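Local coordinates for protein beta-methylmalyl-CoA dehydratase (Chloroflexus aurantiacus, PDB 4E3E) that catalyses the reversible dehydration of beta-methylmalyl-CoA to mesaconyl-CoA in the glyoxylate assimilation cycle, at residues A[93-98]-A[269-274]; A[172-177]-A[345-350]; A[8-13]-A[149-154]. All coordinates share one frame; numbering follows the deposited sequence.

Interaction 1: A[93-98]-A[269-274]; sequences GRFGAV and LSIAAI
Ala272 O accepts two bonds in this contact. Phe95 N reaches it at 3.3 Å, in a nearly straight bond (163°) that comes from above the carbonyl plane. A water also donates to Ala272 O, at 2.6 Å, and gives its other hydrogen to Phe95 O. The water therefore spans the place where the two strands begin to part. Further along, Gly93 and Ile274 form an antiparallel hydrogen-bonded pair. Ile274 N donates to a lone pair of Gly93 O at 2.8 Å, and Gly93 N returns a bond to Ile274 O. The next pair, Arg94 with Ala273, is non-hydrogen-bonded. Ala272 and Ala273 both face Thr345 on the other neighbouring strand, which is a classic beta bulge.

The side chain of Phe95 carries the apolar part. Its CB points toward strand 270-278, and its CG lies anti to the carbonyl carbon (chi1 -71°). Ala272 O sits at the ring edge, in its plane. Phe95 CE2 touches Ile271 CG2 at 3.9 Å and Ile274 CD1 at 4.1 Å, so one rim atom meets a branch of each isoleucine.

Helix 65-80 packs against this apolar group through Ser65, Leu66 and Phe69. Ser65 probably binds substrate, as in related enzymes, and so do Gly96, Ala97 and Val98, which follow directly after Phe95. Strand 138-149 flanks strand 84-95 on its other side, and its Glu141 forms a salt bridge with Arg94 NH2. Strand 338-349 lies beyond strand 270-278.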
# COMPACT_ATOMS: atom_id res chain seq x y z
N GLY A 93 -17.44 -7.10 22.65
CA GLY A 93 -17.18 -6.38 21.40
C GLY A 93 -18.35 -6.54 20.46
O GLY A 93 -18.43 -7.55 19.76
N ARG A 94 -19.25 -5.56 20.45
CA ARG A 94 -20.48 -5.62 19.65
C ARG A 94 -20.37 -4.70 18.43
O ARG A 94 -20.19 -3.49 18.60
CB ARG A 94 -21.68 -5.21 20.50
CG ARG A 94 -23.03 -5.24 19.77
CD ARG A 94 -24.13 -4.65 20.62
NE ARG A 94 -23.90 -3.23 20.88
CZ ARG A 94 -24.32 -2.24 20.09
NH1 ARG A 94 -24.99 -2.52 18.98
NH2 ARG A 94 -24.07 -0.98 20.42
N PHE A 95 -20.46 -5.26 17.22
CA PHE A 95 -20.52 -4.44 16.00
C PHE A 95 -21.93 -3.89 15.83
O PHE A 95 -22.89 -4.59 16.07
CB PHE A 95 -20.02 -5.22 14.77
CG PHE A 95 -18.52 -5.46 14.79
CD1 PHE A 95 -17.64 -4.51 14.26
CD2 PHE A 95 -17.99 -6.59 15.40
CE1 PHE A 95 -16.25 -4.71 14.32
CE2 PHE A 95 -16.61 -6.80 15.45
CZ PHE A 95 -15.74 -5.85 14.92
N GLY A 96 -22.04 -2.61 15.48
CA GLY A 96 -23.34 -1.93 15.44
C GLY A 96 -23.70 -1.61 14.00
O GLY A 96 -23.83 -2.52 13.18
N ALA A 97 -23.86 -0.34 13.66
CA ALA A 97 -24.16 0.05 12.28
C ALA A 97 -23.04 -0.34 11.32
O ALA A 97 -21.84 -0.31 11.67
CB ALA A 97 -24.46 1.54 12.19
N VAL A 98 -23.44 -0.75 10.12
CA VAL A 98 -22.50 -1.03 9.03
C VAL A 98 -21.68 0.23 8.70
O VAL A 98 -22.21 1.36 8.72
CB VAL A 98 -23.26 -1.50 7.77
CG1 VAL A 98 -22.33 -1.76 6.60
CG2 VAL A 98 -24.04 -2.76 8.09
N LEU A 269 -19.60 -14.78 6.58
CA LEU A 269 -19.48 -13.57 5.77
C LEU A 269 -18.93 -12.35 6.50
O LEU A 269 -18.25 -11.52 5.89
CB LEU A 269 -20.81 -13.23 5.12
CG LEU A 269 -21.15 -14.16 3.95
CD1 LEU A 269 -22.38 -13.60 3.27
CD2 LEU A 269 -19.98 -14.36 2.96
N SER A 270 -19.24 -12.25 7.79
CA SER A 270 -18.78 -11.11 8.58
C SER A 270 -18.73 -11.48 10.04
O SER A 270 -19.41 -12.42 10.48
CB SER A 270 -19.70 -9.91 8.39
OG SER A 270 -20.98 -10.16 8.97
N ILE A 271 -17.91 -10.74 10.78
CA ILE A 271 -17.79 -10.89 12.22
C ILE A 271 -18.76 -9.94 12.88
O ILE A 271 -18.74 -8.72 12.60
CB ILE A 271 -16.36 -10.60 12.71
CG1 ILE A 271 -15.39 -11.65 12.15
CG2 ILE A 271 -16.36 -10.52 14.24
CD1 ILE A 271 -13.91 -11.34 12.38
N ALA A 272 -19.63 -10.48 13.73
CA ALA A 272 -20.66 -9.68 14.37
C ALA A 272 -20.32 -9.33 15.82
O ALA A 272 -20.89 -8.39 16.39
CB ALA A 272 -22.01 -10.37 14.28
N ALA A 273 -19.41 -10.09 16.42
CA ALA A 273 -18.98 -9.83 17.78
C ALA A 273 -17.61 -10.40 18.06
O ALA A 273 -17.23 -11.42 17.47
CB ALA A 273 -19.98 -10.42 18.78
N ILE A 274 -16.89 -9.76 18.97
CA ILE A 274 -15.68 -10.32 19.56
C ILE A 274 -15.96 -10.62 21.04
O ILE A 274 -16.32 -9.72 21.80
CB ILE A 274 -14.48 -9.36 19.43
CG1 ILE A 274 -14.14 -9.16 17.95
CG2 ILE A 274 -13.28 -9.89 20.20
CD1 ILE A 274 -13.34 -7.91 17.65
O HOH W 1 -23.31 -7.34 16.17

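Interaction 2: A[172-177]-A[345-350]; sequences TDLTVP and TVLMPR
Leu347 and Leu174 carry this contact, each reaching across from its own backbone toward the other segment. No hydrogen bond joins the two segments. The contact is one of packing, methyl groups against side chains and against the backbone of 172-177. CG of Leu347 is anti to the carbonyl carbon (chi1 -55°), beside the backbone N, on a bond that points to the loop. Its two methyls are divided between backbone and side chains.

CD1 lies against the backbone of 172-177, 3.7 Å from Thr175 O and 4.1 Å from Val176 CA. It also meets the ring carbon CD of Pro177 at 4.2 Å, where the two side chains pass at a slant. Leu347 CD2 turns to side-chain methyls, Val176 CG2 at 4.2 Å and Leu174 CD1 at 4.4 Å. Leu347 is thus lined by four consecutive residues, 174 to 177.

Leu174 uses the same methyl, CD1, for a second neighbour. It meets CG2 of Thr345 at 3.8 Å, and the two side chains are again set obliquely. Thr345 CG2 is anti to the backbone N, and this puts its methyl in contact with the leucine. Its hydroxyl OG1 is hydrogen-bonded to Asn275 OD1. The threonine therefore offers carbon to the loop and oxygen to strand 270-278.

Thr345 and Leu347 are two residues apart on strand 338-349, with Val346 pointing away between them. The strand belongs to the continuous antiparallel sheet of a hot-dog fold. Helix 65-80 packs on the side of Ile271 and Ile274, while the irregular loop lies against the side carrying Leu347 and Thr345. Pro177 of the loop touches Val98, which probably binds substrate, as in related enzymes.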
# COMPACT_ATOMS: atom_id res chain seq x y z
N THR A 172 -28.91 -12.03 21.07
CA THR A 172 -29.99 -11.04 20.98
C THR A 172 -29.45 -9.62 20.79
O THR A 172 -30.22 -8.72 20.45
CB THR A 172 -30.90 -11.09 22.21
OG1 THR A 172 -30.09 -11.08 23.39
CG2 THR A 172 -31.75 -12.37 22.20
N ASP A 173 -28.15 -9.41 21.00
CA ASP A 173 -27.51 -8.10 20.79
C ASP A 173 -26.84 -7.94 19.42
O ASP A 173 -26.36 -6.85 19.09
CB ASP A 173 -26.46 -7.81 21.88
CG ASP A 173 -27.07 -7.51 23.24
OD1 ASP A 173 -28.29 -7.30 23.34
OD2 ASP A 173 -26.31 -7.46 24.22
N LEU A 174 -26.78 -9.01 18.63
CA LEU A 174 -26.06 -8.97 17.35
C LEU A 174 -26.82 -8.19 16.30
O LEU A 174 -28.02 -8.37 16.15
CB LEU A 174 -25.81 -10.38 16.83
CG LEU A 174 -25.00 -11.35 17.71
CD1 LEU A 174 -24.82 -12.68 17.00
CD2 LEU A 174 -23.65 -10.77 18.06
N THR A 175 -26.12 -7.34 15.57
CA THR A 175 -26.68 -6.67 14.39
C THR A 175 -26.56 -7.62 13.19
O THR A 175 -25.49 -8.19 12.97
CB THR A 175 -25.97 -5.33 14.11
OG1 THR A 175 -26.21 -4.44 15.19
CG2 THR A 175 -26.46 -4.69 12.83
N VAL A 176 -27.65 -7.79 12.45
CA VAL A 176 -27.68 -8.65 11.26
C VAL A 176 -28.14 -7.76 10.10
O VAL A 176 -29.32 -7.74 9.76
CB VAL A 176 -28.62 -9.87 11.44
CG1 VAL A 176 -28.56 -10.79 10.23
CG2 VAL A 176 -28.28 -10.64 12.70
N PRO A 177 -27.19 -7.02 9.49
CA PRO A 177 -27.50 -5.87 8.63
C PRO A 177 -27.81 -6.21 7.19
O PRO A 177 -28.09 -5.32 6.40
CB PRO A 177 -26.21 -5.06 8.67
CG PRO A 177 -25.12 -6.09 8.90
CD PRO A 177 -25.74 -7.25 9.61
N THR A 345 -17.88 -14.24 17.08
CA THR A 345 -19.12 -14.73 16.53
C THR A 345 -19.29 -14.23 15.10
O THR A 345 -19.21 -13.01 14.82
CB THR A 345 -20.31 -14.28 17.39
OG1 THR A 345 -20.15 -14.81 18.72
CG2 THR A 345 -21.63 -14.78 16.81
N VAL A 346 -19.52 -15.18 14.20
CA VAL A 346 -19.70 -14.87 12.78
C VAL A 346 -21.16 -15.07 12.41
O VAL A 346 -21.91 -15.80 13.09
CB VAL A 346 -18.81 -15.76 11.89
CG1 VAL A 346 -17.34 -15.49 12.18
CG2 VAL A 346 -19.15 -17.24 12.09
N LEU A 347 -21.58 -14.41 11.34
CA LEU A 347 -22.88 -14.66 10.75
C LEU A 347 -22.65 -15.52 9.51
O LEU A 347 -21.68 -15.30 8.78
CB LEU A 347 -23.58 -13.35 10.36
CG LEU A 347 -23.76 -12.28 11.45
CD1 LEU A 347 -24.36 -11.01 10.85
CD2 LEU A 347 -24.62 -12.78 12.60
N MSE A 348 -23.53 -16.50 9.27
CA MSE A 348 -23.44 -17.37 8.09
C MSE A 348 -24.81 -17.64 7.52
O MSE A 348 -25.74 -17.92 8.28
CB MSE A 348 -22.76 -18.68 8.50
CG MSE A 348 -22.66 -19.65 7.33
SE MSE A 348 -21.54 -21.22 7.77
CE MSE A 348 -19.72 -20.50 8.12
N PRO A 349 -24.97 -17.60 6.18
CA PRO A 349 -26.25 -17.94 5.59
C PRO A 349 -26.70 -19.35 5.96
O PRO A 349 -25.86 -20.25 6.14
CB PRO A 349 -25.98 -17.88 4.09
CG PRO A 349 -24.80 -16.99 3.96
CD PRO A 349 -23.96 -17.26 5.16
N ARG A 350 -28.00 -19.51 6.10
CA ARG A 350 -28.61 -20.83 6.37
C ARG A 350 -29.23 -21.44 5.11
O ARG A 350 -29.58 -20.72 4.17
CB ARG A 350 -29.69 -20.69 7.43
CG ARG A 350 -29.16 -20.33 8.80
CD ARG A 350 -30.28 -20.20 9.83
NE ARG A 350 -31.18 -21.36 9.85
CZ ARG A 350 -32.09 -21.59 10.80
NH1 ARG A 350 -32.22 -20.76 11.82
NH2 ARG A 350 -32.86 -22.67 10.72

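Interaction 3: A[8-13]-A[149-154]; sequences GNFFED and RKRDPN
Arg151, Glu12 and Phe10 have the largest buried areas in this contact. The Arg151 guanidinium grips the Asp13 carboxylate end-on, NH1 to OD2 and NH2 to OD1, both at 3.0 Å. The two groups are nearly coplanar, 18° apart, and both oxygens use syn lone pairs. Asp13 OD2 also accepts from Phe10 N at 2.7 Å, which ties the carboxylate to its own turn.

Glu12 OE2 lies over one face of the guanidinium, a long salt bridge of charges only. Its carboxylate instead holds backbone. CG sits between the backbone N and the carbonyl carbon (chi1 64°), and the chain then bends at chi2. On their syn lone pairs, OE1 takes Arg151 N at 3.1 Å and OE2 takes Asp152 N at 2.8 Å.

Arg151 CB sits over a face of the Phe10 ring, 3.9 Å from its centroid, in a CH-pi contact. Ring and guanidinium planes stand 78° apart. Beside the Phe10 ring, Phe11 N donates to Arg149 O at 2.9 Å.

The contact joins the loop before strand 19-27 to the loop that follows strand 138-149. Phe11 packs on Leu114 and Gln116 of strand 104-116, which lies between strands 19-27 and 122-132 in the sheet.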
# COMPACT_ATOMS: atom_id res chain seq x y z
N GLY A 8 1.15 10.60 26.99
CA GLY A 8 0.16 9.54 27.20
C GLY A 8 -0.19 9.48 28.68
O GLY A 8 0.27 10.30 29.48
N ASN A 9 -1.03 8.52 29.05
CA ASN A 9 -1.32 8.34 30.46
C ASN A 9 -0.49 7.20 31.01
O ASN A 9 -0.27 6.21 30.32
CB ASN A 9 -2.79 8.02 30.65
CG ASN A 9 -3.68 9.21 30.38
OD1 ASN A 9 -3.64 10.20 31.12
ND2 ASN A 9 -4.48 9.13 29.33
N PHE A 10 -0.03 7.36 32.25
CA PHE A 10 0.55 6.24 33.00
C PHE A 10 -0.53 5.75 33.96
O PHE A 10 -1.57 6.40 34.09
CB PHE A 10 1.82 6.68 33.74
CG PHE A 10 3.00 6.85 32.83
CD1 PHE A 10 3.17 8.03 32.10
CD2 PHE A 10 3.94 5.84 32.70
CE1 PHE A 10 4.26 8.20 31.26
CE2 PHE A 10 5.04 6.00 31.85
CZ PHE A 10 5.19 7.18 31.13
N PHE A 11 -0.29 4.62 34.63
CA PHE A 11 -1.36 4.00 35.43
C PHE A 11 -2.01 4.94 36.44
O PHE A 11 -3.24 5.03 36.51
CB PHE A 11 -0.91 2.70 36.11
CG PHE A 11 -1.99 2.07 36.97
CD1 PHE A 11 -3.11 1.47 36.39
CD2 PHE A 11 -1.89 2.09 38.36
CE1 PHE A 11 -4.10 0.90 37.17
CE2 PHE A 11 -2.88 1.52 39.15
CZ PHE A 11 -3.99 0.92 38.55
N GLU A 12 -1.18 5.66 37.20
CA GLU A 12 -1.66 6.56 38.26
C GLU A 12 -2.43 7.77 37.72
O GLU A 12 -3.12 8.48 38.46
CB GLU A 12 -0.51 7.01 39.19
CG GLU A 12 0.58 7.85 38.53
CD GLU A 12 1.76 7.04 38.03
OE1 GLU A 12 1.56 6.09 37.23
OE2 GLU A 12 2.90 7.36 38.42
N ASP A 13 -2.33 7.99 36.41
CA ASP A 13 -3.00 9.11 35.75
C ASP A 13 -4.48 8.86 35.51
O ASP A 13 -5.24 9.81 35.30
CB ASP A 13 -2.29 9.46 34.44
CG ASP A 13 -0.85 9.89 34.65
OD1 ASP A 13 -0.54 10.50 35.70
OD2 ASP A 13 -0.03 9.61 33.76
N ARG A 149 2.31 0.78 32.72
CA ARG A 149 3.37 1.23 33.60
C ARG A 149 2.92 2.36 34.52
O ARG A 149 2.16 3.24 34.11
CB ARG A 149 4.55 1.75 32.79
CG ARG A 149 5.34 0.71 32.03
CD ARG A 149 6.53 1.37 31.35
NE ARG A 149 7.15 0.46 30.39
CZ ARG A 149 6.85 0.41 29.09
NH1 ARG A 149 5.94 1.23 28.56
NH2 ARG A 149 7.47 -0.46 28.32
N LYS A 150 3.41 2.32 35.75
CA LYS A 150 3.36 3.48 36.61
C LYS A 150 4.58 4.32 36.29
O LYS A 150 5.67 3.78 36.09
CB LYS A 150 3.37 3.07 38.08
CG LYS A 150 2.03 2.56 38.59
CD LYS A 150 2.11 2.13 40.05
CE LYS A 150 2.22 3.32 41.00
NZ LYS A 150 2.16 2.89 42.43
N ARG A 151 4.40 5.63 36.21
CA ARG A 151 5.54 6.53 36.04
C ARG A 151 6.33 6.57 37.35
O ARG A 151 7.56 6.41 37.34
CB ARG A 151 5.06 7.93 35.64
CG ARG A 151 6.17 8.96 35.47
CD ARG A 151 5.58 10.34 35.21
NE ARG A 151 4.48 10.60 36.14
CZ ARG A 151 3.19 10.54 35.83
NH1 ARG A 151 2.80 10.23 34.59
NH2 ARG A 151 2.28 10.78 36.76
N ASP A 152 5.63 6.75 38.46
CA ASP A 152 6.24 6.78 39.77
C ASP A 152 5.81 5.56 40.60
O ASP A 152 4.67 5.50 41.05
CB ASP A 152 5.87 8.08 40.50
CG ASP A 152 6.35 8.12 41.95
OD1 ASP A 152 7.38 7.49 42.29
OD2 ASP A 152 5.67 8.80 42.77
N PRO A 153 6.73 4.59 40.81
CA PRO A 153 6.41 3.40 41.61
C PRO A 153 5.76 3.74 42.96
O PRO A 153 4.94 2.96 43.46
CB PRO A 153 7.77 2.74 41.83
CG PRO A 153 8.57 3.15 40.63
CD PRO A 153 8.12 4.55 40.32
N ASN A 154 6.10 4.89 43.53
CA ASN A 154 5.59 5.30 44.85
C ASN A 154 4.21 5.94 44.88
O ASN A 154 3.62 6.08 45.95
CB ASN A 154 6.59 6.22 45.57
CG ASN A 154 7.88 5.51 45.93
OD1 ASN A 154 8.95 5.91 45.49
ND2 ASN A 154 7.78 4.43 46.70

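Overall arrangement
Interactions 1 and 2 adjoin, with centres 8 Å apart, and meet on neighbouring strands 270-278 and 338-349. Ala272 N and Thr345 O lie 2.8 Å apart, and Ala273 O and Thr345 N 2.9 Å, both probable hydrogen bonds. Interaction 1 itself contains residues 96-98, which probably bind substrate, as in related enzymes. The loop of interaction 2 packs against them, with Gly96 O 3.4 Å from Thr175 CG2. Interaction 3 stands apart. Its centre is 33 Å from that of interaction 1 and 40 Å from that of interaction 2, on the opposite side of the chain's centre from interaction 2. Arg149 still comes within about 4 Å, side chain to side chain, of Ile85, another probable substrate-binding residue.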